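Local atomic coordinates of bacteriocin (Streptococcus pyogenes, PDB entry 2FU2), a protein that probably protects the streptococcal cell that makes it against a bacteriocin, as a small helical immunity protein of the EntA type. Residues A[34-37]-A[38-42]; A[65-68]-A[69-73]; A[43-46]-A[47-51]; A[56-60]-A[61-65]. All blocks are in the same frame, centred on the assembly; numbering follows the deposited sequence.

Contact 1 of 4, residues A[34-37]-A[38-42]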
ATOM      1  N   ALA A  34      -4.704  -5.270   1.448  1.00 32.32           N
ATOM      2  CA  ALA A  34      -4.884  -6.016   0.158  1.00 32.80           C
ATOM      3  C   ALA A  34      -5.972  -7.072   0.302  1.00 34.90           C
ATOM      4  O   ALA A  34      -6.772  -7.234  -0.623  1.00 35.83           O
ATOM      5  CB  ALA A  34      -3.629  -6.633  -0.319  1.00 31.49           C
ATOM      6  N   SER A  35      -6.071  -7.764   1.452  1.00 35.42           N
ATOM      7  CA  SER A  35      -7.150  -8.736   1.624  1.00 35.87           C
ATOM      8  C   SER A  35      -8.518  -8.091   1.670  1.00 36.21           C
ATOM      9  O   SER A  35      -9.495  -8.675   1.187  1.00 36.00           O
ATOM     10  CB  SER A  35      -6.988  -9.560   2.887  1.00 36.31           C
ATOM     11  OG  SER A  35      -5.640 -10.006   2.959  1.00 41.98           O
ATOM     12  N   GLN A  36      -8.616  -6.921   2.288  1.00 35.89           N
ATOM     13  CA  GLN A  36      -9.896  -6.260   2.373  1.00 36.43           C
ATOM     14  C   GLN A  36     -10.357  -5.842   0.977  1.00 36.18           C
ATOM     15  O   GLN A  36     -11.516  -5.997   0.623  1.00 34.62           O
ATOM     16  CB  GLN A  36      -9.821  -5.093   3.348  1.00 35.03           C
ATOM     17  CG  GLN A  36     -11.095  -4.246   3.375  1.00 37.52           C
ATOM     18  CD  GLN A  36     -10.984  -2.984   4.290  1.00 39.50           C
ATOM     19  OE1 GLN A  36     -11.854  -2.074   4.242  1.00 41.50           O
ATOM     20  NE2 GLN A  36      -9.918  -2.929   5.119  1.00 38.95           N
ATOM     21  N   LEU A  37      -9.429  -5.302   0.197  1.00 36.69           N
ATOM     22  CA  LEU A  37      -9.664  -4.923  -1.189  1.00 38.03           C
ATOM     23  C   LEU A  37     -10.100  -6.129  -1.995  1.00 39.32           C
ATOM     24  O   LEU A  37     -11.157  -6.137  -2.629  1.00 39.39           O
ATOM     25  CB  LEU A  37      -8.371  -4.430  -1.821  1.00 36.53           C
ATOM     26  CG  LEU A  37      -8.370  -3.227  -2.749  1.00 37.34           C
ATOM     27  CD1 LEU A  37      -7.118  -3.216  -3.591  1.00 37.49           C
ATOM     28  CD2 LEU A  37      -9.590  -3.140  -3.625  1.00 36.00           C
ATOM     29  N   GLU A  38      -9.266  -7.146  -2.002  1.00 40.87           N
ATOM     30  CA  GLU A  38      -9.626  -8.338  -2.730  1.00 43.83           C
ATOM     31  C   GLU A  38     -11.033  -8.809  -2.385  1.00 45.07           C
ATOM     32  O   GLU A  38     -11.820  -9.143  -3.278  1.00 45.44           O
ATOM     33  CB  GLU A  38      -8.640  -9.427  -2.430  1.00 44.14           C
ATOM     34  CG  GLU A  38      -8.716 -10.549  -3.409  1.00 47.95           C
ATOM     35  CD  GLU A  38      -7.462 -11.363  -3.329  1.00 53.32           C
ATOM     36  OE1 GLU A  38      -6.762 -11.232  -2.286  1.00 54.77           O
ATOM     37  OE2 GLU A  38      -7.178 -12.113  -4.294  1.00 55.94           O
ATOM     38  N   LYS A  39     -11.339  -8.840  -1.089  1.00 46.04           N
ATOM     39  CA  LYS A  39     -12.603  -9.363  -0.597  1.00 47.85           C
ATOM     40  C   LYS A  39     -13.749  -8.410  -0.950  1.00 47.67           C
ATOM     41  O   LYS A  39     -14.596  -8.775  -1.738  1.00 48.31           O
ATOM     42  CB  LYS A  39     -12.548  -9.652   0.915  1.00 47.56           C
ATOM     43  CG  LYS A  39     -13.943  -9.820   1.597  1.00 50.59           C
ATOM     44  CD  LYS A  39     -13.902  -9.477   3.128  1.00 50.52           C
ATOM     45  CE  LYS A  39     -13.346  -8.047   3.415  1.00 53.00           C
ATOM     46  NZ  LYS A  39     -12.649  -7.835   4.747  1.00 53.35           N
ATOM     47  N   GLU A  40     -13.767  -7.197  -0.390  1.00 47.51           N
ATOM     48  CA  GLU A  40     -14.906  -6.273  -0.527  1.00 46.80           C
ATOM     49  C   GLU A  40     -14.816  -5.349  -1.738  1.00 45.49           C
ATOM     50  O   GLU A  40     -15.798  -4.676  -2.050  1.00 45.81           O
ATOM     51  CB  GLU A  40     -15.015  -5.362   0.703  1.00 47.08           C
ATOM     52  CG  GLU A  40     -15.665  -5.927   1.985  1.00 49.51           C
ATOM     53  CD  GLU A  40     -15.441  -5.014   3.235  1.00 49.78           C
ATOM     54  OE1 GLU A  40     -14.941  -3.863   3.098  1.00 51.51           O
ATOM     55  OE2 GLU A  40     -15.783  -5.455   4.359  1.00 52.97           O
ATOM     56  N   GLY A  41     -13.664  -5.255  -2.397  1.00 43.17           N
ATOM     57  CA  GLY A  41     -13.471  -4.150  -3.344  1.00 41.76           C
ATOM     58  C   GLY A  41     -13.010  -2.812  -2.731  1.00 40.43           C
ATOM     59  O   GLY A  41     -12.749  -2.718  -1.547  1.00 39.95           O
HETATM   60  N   MSE A  42     -12.905  -1.773  -3.555  1.00 39.72           N
HETATM   61  CA  MSE A  42     -12.308  -0.481  -3.165  1.00 39.23           C
HETATM   62  C   MSE A  42     -13.313   0.398  -2.488  1.00 38.41           C
HETATM   63  O   MSE A  42     -14.516   0.309  -2.727  1.00 38.83           O
HETATM   64  CB  MSE A  42     -11.790   0.243  -4.419  1.00 39.80           C
HETATM   65  CG  MSE A  42     -10.906   1.395  -4.182  1.00 41.69           C
HETATM   66 SE   MSE A  42      -9.223   0.939  -3.211  1.00 52.14          SE
HETATM   67  CE  MSE A  42      -9.439   2.118  -2.096  1.00 38.31           C
TER
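Leu37 reaches forward over the last turn of helix 24-40 and touches the residues that follow it, a local contact at a helix C-terminus. CB and CG carry the side chain outward, and of its atoms CD2 is the one that reaches the residues beyond the helix end. There it meets Gly41 C and Met42 N, each at 3.6 Å, and CD2 also stands 4.1 Å from both CB and SE of the selenomethionine at position 42. One methyl thus lies against the chain where it leaves the helix.

The backbone bonds mark the helix end. Leu37 O still receives a hydrogen bond from Gly41 N at 2.7 Å, but its N-H...O angle of 138° is well short of the 160° found between Glu40 N and Gln36 O one residue earlier. Gly41, with positive phi, is the first residue to leave the helical conformation, and there the chain changes direction.

On the outer side Gln36, with CG anti to the backbone N and the chain extended, runs past Lys39 and Glu40. Its CG lies 3.9 Å from Glu40 OE1, and its amide plane is turned 78° from the Glu40 carboxylate. Lys39 NZ and Glu40 OE2, 4.0 Å apart, form a long salt bridge.

Leu37 is buried between two other helices, resting on Leu8 and Leu11 of helix 4-15 and on Leu46 of helix 44-60, while Met42 N is hydrogen-bonded to Glu4 and the Met42 side chain touches Ala47.

Contact 2 of 4, residues A[65-68]-A[69-73]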
ATOM      1  N   ALA A  65      12.387   4.928   0.029  1.00 37.11           N
ATOM      2  CA  ALA A  65      11.441   3.818  -0.142  1.00 35.95           C
ATOM      3  C   ALA A  65      11.563   3.396  -1.610  1.00 34.62           C
ATOM      4  O   ALA A  65      11.846   4.248  -2.483  1.00 33.87           O
ATOM      5  CB  ALA A  65      10.022   4.271   0.173  1.00 34.97           C
ATOM      6  N   PRO A  66      11.379   2.090  -1.885  1.00 33.26           N
ATOM      7  CA  PRO A  66      11.442   1.548  -3.247  1.00 32.13           C
ATOM      8  C   PRO A  66      10.380   2.208  -4.159  1.00 32.25           C
ATOM      9  O   PRO A  66       9.359   2.725  -3.641  1.00 31.87           O
ATOM     10  CB  PRO A  66      11.132   0.077  -3.027  1.00 32.14           C
ATOM     11  CG  PRO A  66      11.452  -0.175  -1.586  1.00 31.99           C
ATOM     12  CD  PRO A  66      11.101   1.052  -0.874  1.00 32.11           C
ATOM     13  N   LYS A  67      10.601   2.179  -5.479  1.00 31.23           N
ATOM     14  CA  LYS A  67       9.694   2.794  -6.436  1.00 31.57           C
ATOM     15  C   LYS A  67       8.248   2.358  -6.201  1.00 31.14           C
ATOM     16  O   LYS A  67       7.327   3.182  -6.279  1.00 29.84           O
ATOM     17  CB  LYS A  67      10.122   2.504  -7.899  1.00 31.91           C
ATOM     18  CG  LYS A  67       9.206   3.122  -9.042  1.00 33.04           C
ATOM     19  CD  LYS A  67       9.870   3.398 -10.447  1.00 33.71           C
ATOM     20  CE  LYS A  67      10.634   2.158 -11.094  1.00 39.56           C
ATOM     21  NZ  LYS A  67      11.211   2.199 -12.568  1.00 36.51           N
ATOM     22  N   SER A  68       8.059   1.063  -5.902  1.00 30.85           N
ATOM     23  CA  SER A  68       6.705   0.510  -5.784  1.00 31.09           C
ATOM     24  C   SER A  68       5.873   1.224  -4.725  1.00 29.98           C
ATOM     25  O   SER A  68       4.666   1.363  -4.844  1.00 30.10           O
ATOM     26  CB  SER A  68       6.758  -0.992  -5.496  1.00 31.05           C
ATOM     27  OG  SER A  68       7.437  -1.268  -4.288  1.00 33.34           O
ATOM     28  N   ILE A  69       6.534   1.706  -3.702  1.00 30.96           N
ATOM     29  CA  ILE A  69       5.881   2.417  -2.587  1.00 31.86           C
ATOM     30  C   ILE A  69       5.373   3.745  -3.095  1.00 31.63           C
ATOM     31  O   ILE A  69       4.216   4.122  -2.883  1.00 31.07           O
ATOM     32  CB  ILE A  69       6.858   2.555  -1.427  1.00 32.65           C
ATOM     33  CG1 ILE A  69       7.211   1.137  -0.920  1.00 34.81           C
ATOM     34  CG2 ILE A  69       6.312   3.500  -0.312  1.00 33.52           C
ATOM     35  CD1 ILE A  69       6.939   0.858   0.552  1.00 38.57           C
ATOM     36  N   PHE A  70       6.219   4.423  -3.836  1.00 31.58           N
ATOM     37  CA  PHE A  70       5.794   5.661  -4.465  1.00 32.18           C
ATOM     38  C   PHE A  70       4.738   5.461  -5.531  1.00 32.53           C
ATOM     39  O   PHE A  70       3.838   6.312  -5.673  1.00 32.60           O
ATOM     40  CB  PHE A  70       6.986   6.407  -5.024  1.00 32.82           C
ATOM     41  CG  PHE A  70       7.854   7.060  -3.953  1.00 34.33           C
ATOM     42  CD1 PHE A  70       7.372   8.143  -3.194  1.00 35.11           C
ATOM     43  CD2 PHE A  70       9.155   6.582  -3.698  1.00 32.83           C
ATOM     44  CE1 PHE A  70       8.207   8.757  -2.187  1.00 38.49           C
ATOM     45  CE2 PHE A  70       9.987   7.186  -2.740  1.00 31.59           C
ATOM     46  CZ  PHE A  70       9.524   8.262  -1.978  1.00 33.49           C
ATOM     47  N   ASP A  71       4.864   4.373  -6.304  1.00 31.41           N
ATOM     48  CA  ASP A  71       3.862   4.004  -7.262  1.00 31.64           C
ATOM     49  C   ASP A  71       2.451   3.797  -6.647  1.00 31.39           C
ATOM     50  O   ASP A  71       1.495   4.472  -7.030  1.00 31.92           O
ATOM     51  CB  ASP A  71       4.286   2.726  -7.983  1.00 32.97           C
ATOM     52  CG  ASP A  71       5.384   2.951  -9.008  1.00 36.12           C
ATOM     53  OD1 ASP A  71       5.796   4.104  -9.297  1.00 41.36           O
ATOM     54  OD2 ASP A  71       5.856   1.918  -9.521  1.00 40.06           O
ATOM     55  N   LEU A  72       2.334   2.846  -5.716  1.00 29.92           N
ATOM     56  CA  LEU A  72       1.175   2.714  -4.854  1.00 29.53           C
ATOM     57  C   LEU A  72       0.713   4.030  -4.249  1.00 29.30           C
ATOM     58  O   LEU A  72      -0.467   4.398  -4.322  1.00 30.68           O
ATOM     59  CB  LEU A  72       1.462   1.725  -3.698  1.00 29.15           C
ATOM     60  CG  LEU A  72       0.329   1.499  -2.712  1.00 27.50           C
ATOM     61  CD1 LEU A  72      -1.029   1.131  -3.424  1.00 31.87           C
ATOM     62  CD2 LEU A  72       0.733   0.378  -1.754  1.00 28.02           C
ATOM     63  N   SER A  73       1.599   4.731  -3.613  1.00 27.95           N
ATOM     64  CA  SER A  73       1.182   6.037  -3.028  1.00 28.82           C
ATOM     65  C   SER A  73       0.444   6.912  -4.050  1.00 29.07           C
ATOM     66  O   SER A  73      -0.588   7.469  -3.746  1.00 27.24           O
ATOM     67  CB  SER A  73       2.389   6.820  -2.549  1.00 27.53           C
ATOM     68  OG  SER A  73       1.981   8.045  -1.984  1.00 32.10           O
TER
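Ala65 packs on Ile69 and Phe70, and Pro66 on Ile69, where the chain enters helix 67-78. Pro66 and Ile69 lie side by side and point the same way, ring atom CD of Pro66 coming to 3.9 Å from CG1 of Ile69. The other branch of Ile69, CG2, is anti to its own backbone N and meets Ala65 CB at 3.8 Å, so the beta-branched residue offers one arm to Pro66 and the other to Ala65. Phe70 turns its rim toward Ala65: CE2 is 3.5 Å from Ala65 O, which sits at the ring edge near its plane, and 4.1 Å from Ala65 CB.

This is the N-terminal end of a helix, with Pro66 in the N-cap position. Ile69 N donates to Pro66 O at 3.0 Å, approaching from above the carbonyl plane, 49° out of it, whereas Asp71 N bonds to Lys67 O at 2.7 Å with an N-H...O angle of 164° in regular helical fashion.

On the solvent side Lys67 and Asp71 slant across one another. The Asp71 carboxylate rests beside Lys67 CG, both its oxygens at 3.6 Å, while the ammonium is carried past it and makes no salt bridge with it. Ser68 is buried, its OG hydrogen-bonded to Glu17, and Ile69 packs on Tyr57 of helix 44-60 and Ile20 of helix 18-21.

Contact 3 of 4, residues A[43-46]-A[47-51]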
ATOM      1  N   SER A  43     -12.834   1.307  -1.678  1.00 37.92           N
ATOM      2  CA  SER A  43     -13.728   2.266  -1.062  1.00 37.49           C
ATOM      3  C   SER A  43     -12.900   3.470  -0.681  1.00 36.66           C
ATOM      4  O   SER A  43     -11.685   3.376  -0.587  1.00 36.75           O
ATOM      5  CB  SER A  43     -14.407   1.648   0.173  1.00 37.41           C
ATOM      6  OG  SER A  43     -13.423   1.213   1.089  1.00 37.21           O
ATOM      7  N   SER A  44     -13.585   4.593  -0.540  1.00 36.16           N
ATOM      8  CA  SER A  44     -13.124   5.836   0.039  1.00 36.63           C
ATOM      9  C   SER A  44     -12.330   5.574   1.306  1.00 37.36           C
ATOM     10  O   SER A  44     -11.169   5.997   1.427  1.00 38.13           O
ATOM     11  CB  SER A  44     -14.370   6.623   0.430  1.00 36.60           C
ATOM     12  OG  SER A  44     -14.122   7.999   0.576  1.00 38.10           O
ATOM     13  N   LEU A  45     -12.963   4.862   2.242  1.00 36.75           N
ATOM     14  CA  LEU A  45     -12.353   4.480   3.491  1.00 36.81           C
ATOM     15  C   LEU A  45     -11.018   3.766   3.322  1.00 35.96           C
ATOM     16  O   LEU A  45     -10.009   4.151   3.931  1.00 36.31           O
ATOM     17  CB  LEU A  45     -13.316   3.580   4.221  1.00 37.35           C
ATOM     18  CG  LEU A  45     -13.096   3.571   5.717  1.00 41.15           C
ATOM     19  CD1 LEU A  45     -13.238   4.983   6.270  1.00 43.76           C
ATOM     20  CD2 LEU A  45     -14.109   2.618   6.364  1.00 43.56           C
ATOM     21  N   LEU A  46     -11.017   2.731   2.486  1.00 35.21           N
ATOM     22  CA  LEU A  46      -9.853   1.887   2.276  1.00 34.63           C
ATOM     23  C   LEU A  46      -8.706   2.703   1.624  1.00 33.97           C
ATOM     24  O   LEU A  46      -7.525   2.533   1.954  1.00 33.64           O
ATOM     25  CB  LEU A  46     -10.241   0.636   1.462  1.00 34.22           C
ATOM     26  CG  LEU A  46      -9.175  -0.420   1.072  1.00 35.70           C
ATOM     27  CD1 LEU A  46      -8.383  -0.916   2.252  1.00 34.53           C
ATOM     28  CD2 LEU A  46      -9.809  -1.616   0.428  1.00 34.45           C
ATOM     29  N   ALA A  47      -9.091   3.592   0.713  1.00 32.20           N
ATOM     30  CA  ALA A  47      -8.168   4.463   0.036  1.00 32.87           C
ATOM     31  C   ALA A  47      -7.427   5.238   1.112  1.00 31.75           C
ATOM     32  O   ALA A  47      -6.207   5.313   1.114  1.00 31.32           O
ATOM     33  CB  ALA A  47      -8.948   5.440  -0.867  1.00 32.46           C
ATOM     34  N   THR A  48      -8.216   5.767   2.044  1.00 32.09           N
ATOM     35  CA  THR A  48      -7.744   6.582   3.162  1.00 31.33           C
ATOM     36  C   THR A  48      -6.790   5.844   4.026  1.00 30.95           C
ATOM     37  O   THR A  48      -5.733   6.425   4.346  1.00 31.80           O
ATOM     38  CB  THR A  48      -8.894   7.077   3.963  1.00 31.45           C
ATOM     39  OG1 THR A  48      -9.518   8.090   3.176  1.00 33.01           O
ATOM     40  CG2 THR A  48      -8.408   7.770   5.239  1.00 32.56           C
ATOM     41  N   LYS A  49      -7.140   4.571   4.354  1.00 29.39           N
ATOM     42  CA  LYS A  49      -6.303   3.695   5.133  1.00 29.70           C
ATOM     43  C   LYS A  49      -4.991   3.358   4.444  1.00 28.68           C
ATOM     44  O   LYS A  49      -3.952   3.429   5.063  1.00 29.40           O
ATOM     45  CB  LYS A  49      -7.015   2.419   5.572  1.00 29.20           C
ATOM     46  CG  LYS A  49      -8.264   2.632   6.384  1.00 31.66           C
ATOM     47  CD  LYS A  49      -8.916   1.290   6.687  1.00 31.75           C
ATOM     48  CE  LYS A  49     -10.317   1.454   7.317  1.00 35.31           C
ATOM     49  NZ  LYS A  49     -10.440   2.542   8.386  1.00 37.23           N
ATOM     50  N   ILE A  50      -5.011   2.994   3.178  1.00 28.22           N
ATOM     51  CA  ILE A  50      -3.731   2.727   2.497  1.00 27.81           C
ATOM     52  C   ILE A  50      -2.905   4.011   2.414  1.00 27.96           C
ATOM     53  O   ILE A  50      -1.733   4.036   2.735  1.00 28.80           O
ATOM     54  CB  ILE A  50      -3.955   2.150   1.079  1.00 28.56           C
ATOM     55  CG1 ILE A  50      -4.657   0.752   1.100  1.00 27.60           C
ATOM     56  CG2 ILE A  50      -2.588   2.094   0.256  1.00 29.56           C
ATOM     57  CD1 ILE A  50      -5.574   0.436  -0.154  1.00 28.01           C
ATOM     58  N   ASP A  51      -3.535   5.101   2.030  1.00 27.97           N
ATOM     59  CA  ASP A  51      -2.841   6.398   2.024  1.00 29.51           C
ATOM     60  C   ASP A  51      -2.089   6.683   3.347  1.00 29.36           C
ATOM     61  O   ASP A  51      -0.867   6.973   3.307  1.00 29.96           O
ATOM     62  CB  ASP A  51      -3.799   7.530   1.671  1.00 29.24           C
ATOM     63  CG  ASP A  51      -3.085   8.792   1.281  1.00 31.40           C
ATOM     64  OD1 ASP A  51      -2.101   8.730   0.544  1.00 36.37           O
ATOM     65  OD2 ASP A  51      -3.505   9.867   1.717  1.00 35.99           O
TER
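Ser43 O takes the N-H of Ala47 at 2.9 Å in the first turn of helix 44-60, and the same serine caps the helix through its side chain. Its OG accepts from Leu46 N at 3.2 Å, the capping bond of an N-cap residue; chi1 of 57° brings OG to the N-H of Leu46.

The other polar contacts belong to the helix itself. Lys49 N bonds to Leu45 O, and Ile50 N to Leu46 O at 2.8 Å with a nearly straight N-H...O angle of 172°. Ser44 O has two donors from one residue: Thr48 N at 3.0 Å and Thr48 OG1 at 3.2 Å, the hydroxyl arriving from above the carbonyl plane. With OG1 beside its own backbone N, the threonine folds its hydroxyl back onto the preceding turn.

Apolar contacts fall on two sides. In the interior, Leu46 CG and Ile50 CD1 meet at 3.9 Å, the isoleucine arm reaching back to the leucine branch point. Leu46 also packs on Leu33 and Leu37 of helix 24-40, and Ile50 on Leu72 and Val76 of helix 67-78. On the exposed side, the Lys49 chain runs extended to CE, 3.8 Å from Leu45 CG, and the bend at chi4 (-42°) brings NZ to 3.9 Å from that same leucine CG.

Chemically, the first turn meets part of its need for acceptors through a serine hydroxyl. The exposed leucine is partly covered by the end of the lysine, CE and NZ, while the inner row of Leu46 and Ile50 binds this helix to two others.

Contact 4 of 4, residues A[56-60]-A[61-65]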
ATOM      1  N   GLN A  56       2.882   7.029   6.208  1.00 30.97           N
ATOM      2  CA  GLN A  56       3.587   6.639   7.398  1.00 32.21           C
ATOM      3  C   GLN A  56       4.875   5.928   7.013  1.00 32.07           C
ATOM      4  O   GLN A  56       5.923   6.220   7.562  1.00 32.35           O
ATOM      5  CB  GLN A  56       2.702   5.731   8.231  1.00 32.67           C
ATOM      6  CG  GLN A  56       3.455   4.767   9.165  1.00 34.94           C
ATOM      7  CD  GLN A  56       2.538   4.028  10.156  1.00 34.23           C
ATOM      8  OE1 GLN A  56       1.463   3.535   9.799  1.00 38.19           O
ATOM      9  NE2 GLN A  56       2.965   3.943  11.389  1.00 34.67           N
ATOM     10  N   TYR A  57       4.808   5.009   6.037  1.00 32.16           N
ATOM     11  CA  TYR A  57       6.025   4.322   5.597  1.00 31.50           C
ATOM     12  C   TYR A  57       7.047   5.336   5.004  1.00 31.81           C
ATOM     13  O   TYR A  57       8.268   5.395   5.385  1.00 30.22           O
ATOM     14  CB  TYR A  57       5.709   3.221   4.593  1.00 30.90           C
ATOM     15  CG  TYR A  57       6.926   2.471   4.299  1.00 30.75           C
ATOM     16  CD1 TYR A  57       7.226   1.327   5.008  1.00 29.31           C
ATOM     17  CD2 TYR A  57       7.866   2.971   3.382  1.00 33.72           C
ATOM     18  CE1 TYR A  57       8.445   0.638   4.787  1.00 32.76           C
ATOM     19  CE2 TYR A  57       9.090   2.302   3.142  1.00 35.22           C
ATOM     20  CZ  TYR A  57       9.375   1.126   3.853  1.00 34.15           C
ATOM     21  OH  TYR A  57      10.564   0.460   3.645  1.00 33.17           O
ATOM     22  N   ILE A  58       6.545   6.170   4.092  1.00 31.45           N
ATOM     23  CA  ILE A  58       7.453   7.155   3.408  1.00 31.38           C
ATOM     24  C   ILE A  58       8.125   8.096   4.429  1.00 31.95           C
ATOM     25  O   ILE A  58       9.361   8.264   4.454  1.00 31.28           O
ATOM     26  CB  ILE A  58       6.723   7.945   2.276  1.00 31.06           C
ATOM     27  CG1 ILE A  58       6.211   6.963   1.212  1.00 30.23           C
ATOM     28  CG2 ILE A  58       7.644   8.925   1.652  1.00 29.97           C
ATOM     29  CD1 ILE A  58       5.335   7.576   0.114  1.00 29.31           C
ATOM     30  N   LEU A  59       7.311   8.687   5.297  1.00 31.94           N
ATOM     31  CA  LEU A  59       7.855   9.649   6.253  1.00 32.14           C
ATOM     32  C   LEU A  59       8.827   8.949   7.249  1.00 32.71           C
ATOM     33  O   LEU A  59       9.839   9.538   7.659  1.00 32.69           O
ATOM     34  CB  LEU A  59       6.713  10.330   6.946  1.00 30.85           C
ATOM     35  CG  LEU A  59       5.814  11.246   6.082  1.00 31.48           C
ATOM     36  CD1 LEU A  59       4.752  11.918   6.970  1.00 30.25           C
ATOM     37  CD2 LEU A  59       6.627  12.364   5.389  1.00 30.75           C
ATOM     38  N   THR A  60       8.529   7.688   7.608  1.00 31.80           N
ATOM     39  CA  THR A  60       9.292   7.000   8.623  1.00 31.50           C
ATOM     40  C   THR A  60      10.670   6.740   8.046  1.00 30.94           C
ATOM     41  O   THR A  60      11.645   6.715   8.761  1.00 28.32           O
ATOM     42  CB  THR A  60       8.610   5.672   9.084  1.00 31.40           C
ATOM     43  OG1 THR A  60       7.392   5.966   9.771  1.00 35.50           O
ATOM     44  CG2 THR A  60       9.470   4.922  10.084  1.00 31.81           C
ATOM     45  N   HIS A  61      10.725   6.523   6.732  1.00 31.70           N
ATOM     46  CA  HIS A  61      11.974   6.183   6.080  1.00 31.73           C
ATOM     47  C   HIS A  61      12.624   7.325   5.357  1.00 32.02           C
ATOM     48  O   HIS A  61      13.439   7.101   4.503  1.00 32.51           O
ATOM     49  CB  HIS A  61      11.737   5.058   5.133  1.00 30.85           C
ATOM     50  CG  HIS A  61      11.501   3.773   5.828  1.00 32.92           C
ATOM     51  ND1 HIS A  61      12.537   2.926   6.172  1.00 33.75           N
ATOM     52  CD2 HIS A  61      10.362   3.216   6.312  1.00 31.84           C
ATOM     53  CE1 HIS A  61      12.036   1.879   6.808  1.00 37.04           C
ATOM     54  NE2 HIS A  61      10.719   2.022   6.890  1.00 37.09           N
ATOM     55  N   GLN A  62      12.227   8.543   5.679  1.00 33.48           N
ATOM     56  CA  GLN A  62      12.846   9.762   5.104  1.00 35.82           C
ATOM     57  C   GLN A  62      12.885   9.793   3.574  1.00 35.62           C
ATOM     58  O   GLN A  62      13.850  10.256   2.993  1.00 35.48           O
ATOM     59  CB  GLN A  62      14.241   9.990   5.699  1.00 36.19           C
ATOM     60  CG  GLN A  62      14.245   9.894   7.257  1.00 42.20           C
ATOM     61  CD  GLN A  62      13.328  10.944   7.917  1.00 49.33           C
ATOM     62  OE1 GLN A  62      12.476  10.602   8.748  1.00 53.59           O
ATOM     63  NE2 GLN A  62      13.476  12.222   7.510  1.00 50.50           N
ATOM     64  N   PHE A  63      11.798   9.319   2.944  1.00 35.60           N
ATOM     65  CA  PHE A  63      11.625   9.334   1.507  1.00 35.03           C
ATOM     66  C   PHE A  63      12.554   8.314   0.845  1.00 35.71           C
ATOM     67  O   PHE A  63      12.690   8.281  -0.365  1.00 36.03           O
ATOM     68  CB  PHE A  63      11.764  10.769   0.970  1.00 34.92           C
ATOM     69  CG  PHE A  63      10.843  11.725   1.656  1.00 35.28           C
ATOM     70  CD1 PHE A  63       9.533  11.875   1.220  1.00 35.43           C
ATOM     71  CD2 PHE A  63      11.240  12.393   2.815  1.00 36.49           C
ATOM     72  CE1 PHE A  63       8.641  12.705   1.895  1.00 33.53           C
ATOM     73  CE2 PHE A  63      10.371  13.239   3.492  1.00 34.75           C
ATOM     74  CZ  PHE A  63       9.049  13.386   3.015  1.00 36.31           C
ATOM     75  N   ASP A  64      13.151   7.452   1.653  1.00 36.52           N
ATOM     76  CA  ASP A  64      13.984   6.363   1.141  1.00 37.84           C
ATOM     77  C   ASP A  64      13.125   5.096   1.121  1.00 38.00           C
ATOM     78  O   ASP A  64      13.108   4.308   2.075  1.00 38.85           O
ATOM     79  CB  ASP A  64      15.251   6.178   2.019  1.00 37.42           C
ATOM     80  CG  ASP A  64      16.243   5.187   1.433  1.00 39.83           C
ATOM     81  OD1 ASP A  64      16.008   4.672   0.294  1.00 39.93           O
ATOM     82  OD2 ASP A  64      17.267   4.927   2.124  1.00 39.58           O
ATOM     83  N   ALA A  65      12.387   4.928   0.029  1.00 37.11           N
ATOM     84  CA  ALA A  65      11.441   3.818  -0.142  1.00 35.95           C
ATOM     85  C   ALA A  65      11.563   3.396  -1.610  1.00 34.62           C
ATOM     86  O   ALA A  65      11.846   4.248  -2.483  1.00 33.87           O
ATOM     87  CB  ALA A  65      10.022   4.271   0.173  1.00 34.97           C
TER
HETATM   88  O   HOH W   1      12.801   1.643   2.239  1.00 35.92           O
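Tyr57 and His61 stack one turn apart at the end of helix 44-60. The stack is offset, with centroids 4.1 Å apart and planes 21° from parallel: His61 CD2 stands over the centre of the tyrosine ring, while Tyr57 CZ lies toward the rim of the imidazole. At the edge of the tyrosine, Ala65 CB approaches CE2 to 3.7 Å. Beside them Phe63 folds back along the helix, its CD1 3.5 Å from Ile58 CG2 and its CZ equally close to Leu59 CD2.

The hydrogen bond from His61 N to Tyr57 O, 3.0 Å, sets the stacked pair one turn apart, and a Schellman motif places Phe63. Phe63 N bonds to Ile58 O at 3.1 Å with an N-H...O angle of 172°, and the weak Gln62 N to Leu59 O bond closes the turn round Gln62, whose phi is positive. The type I' turn from His61 to Asp64 then redirects the chain toward helix 67-78.

Further out, a water joins Tyr57 OH, 2.9 Å away, to Asp64 O, linking the helix to the loop. Thr60 OG1, at 2.7 Å, and Thr60 N both donate hydrogen bonds to Gln56 O, from opposite faces of its plane. Tyr57 also makes an edge-to-face contact with Phe26 and touches Val19 of helix 18-21.

The four contacts follow successive helix ends in one small helical bundle. Contact 1 ends helix 24-40 and contact 3 begins helix 44-60; their centres are 11 Å apart, and they meet where Leu37 CA lies 3.7 Å from Leu46 CD2. Contact 4 closes the same helix 44-60, about 19 Å from contact 3 centre to centre. Contact 2 opens helix 67-78, shares Ala65 with contact 4 at a centre separation of about 10 Å, and packs on it through Ile69 CD1 and Tyr57 CD2, 3.7 Å apart. Leu72 and Ile50 bring contacts 2 and 3 together in the interior. Contacts 1 and 4, with centres about 25 Å apart, lie on opposite sides of the chain's centre.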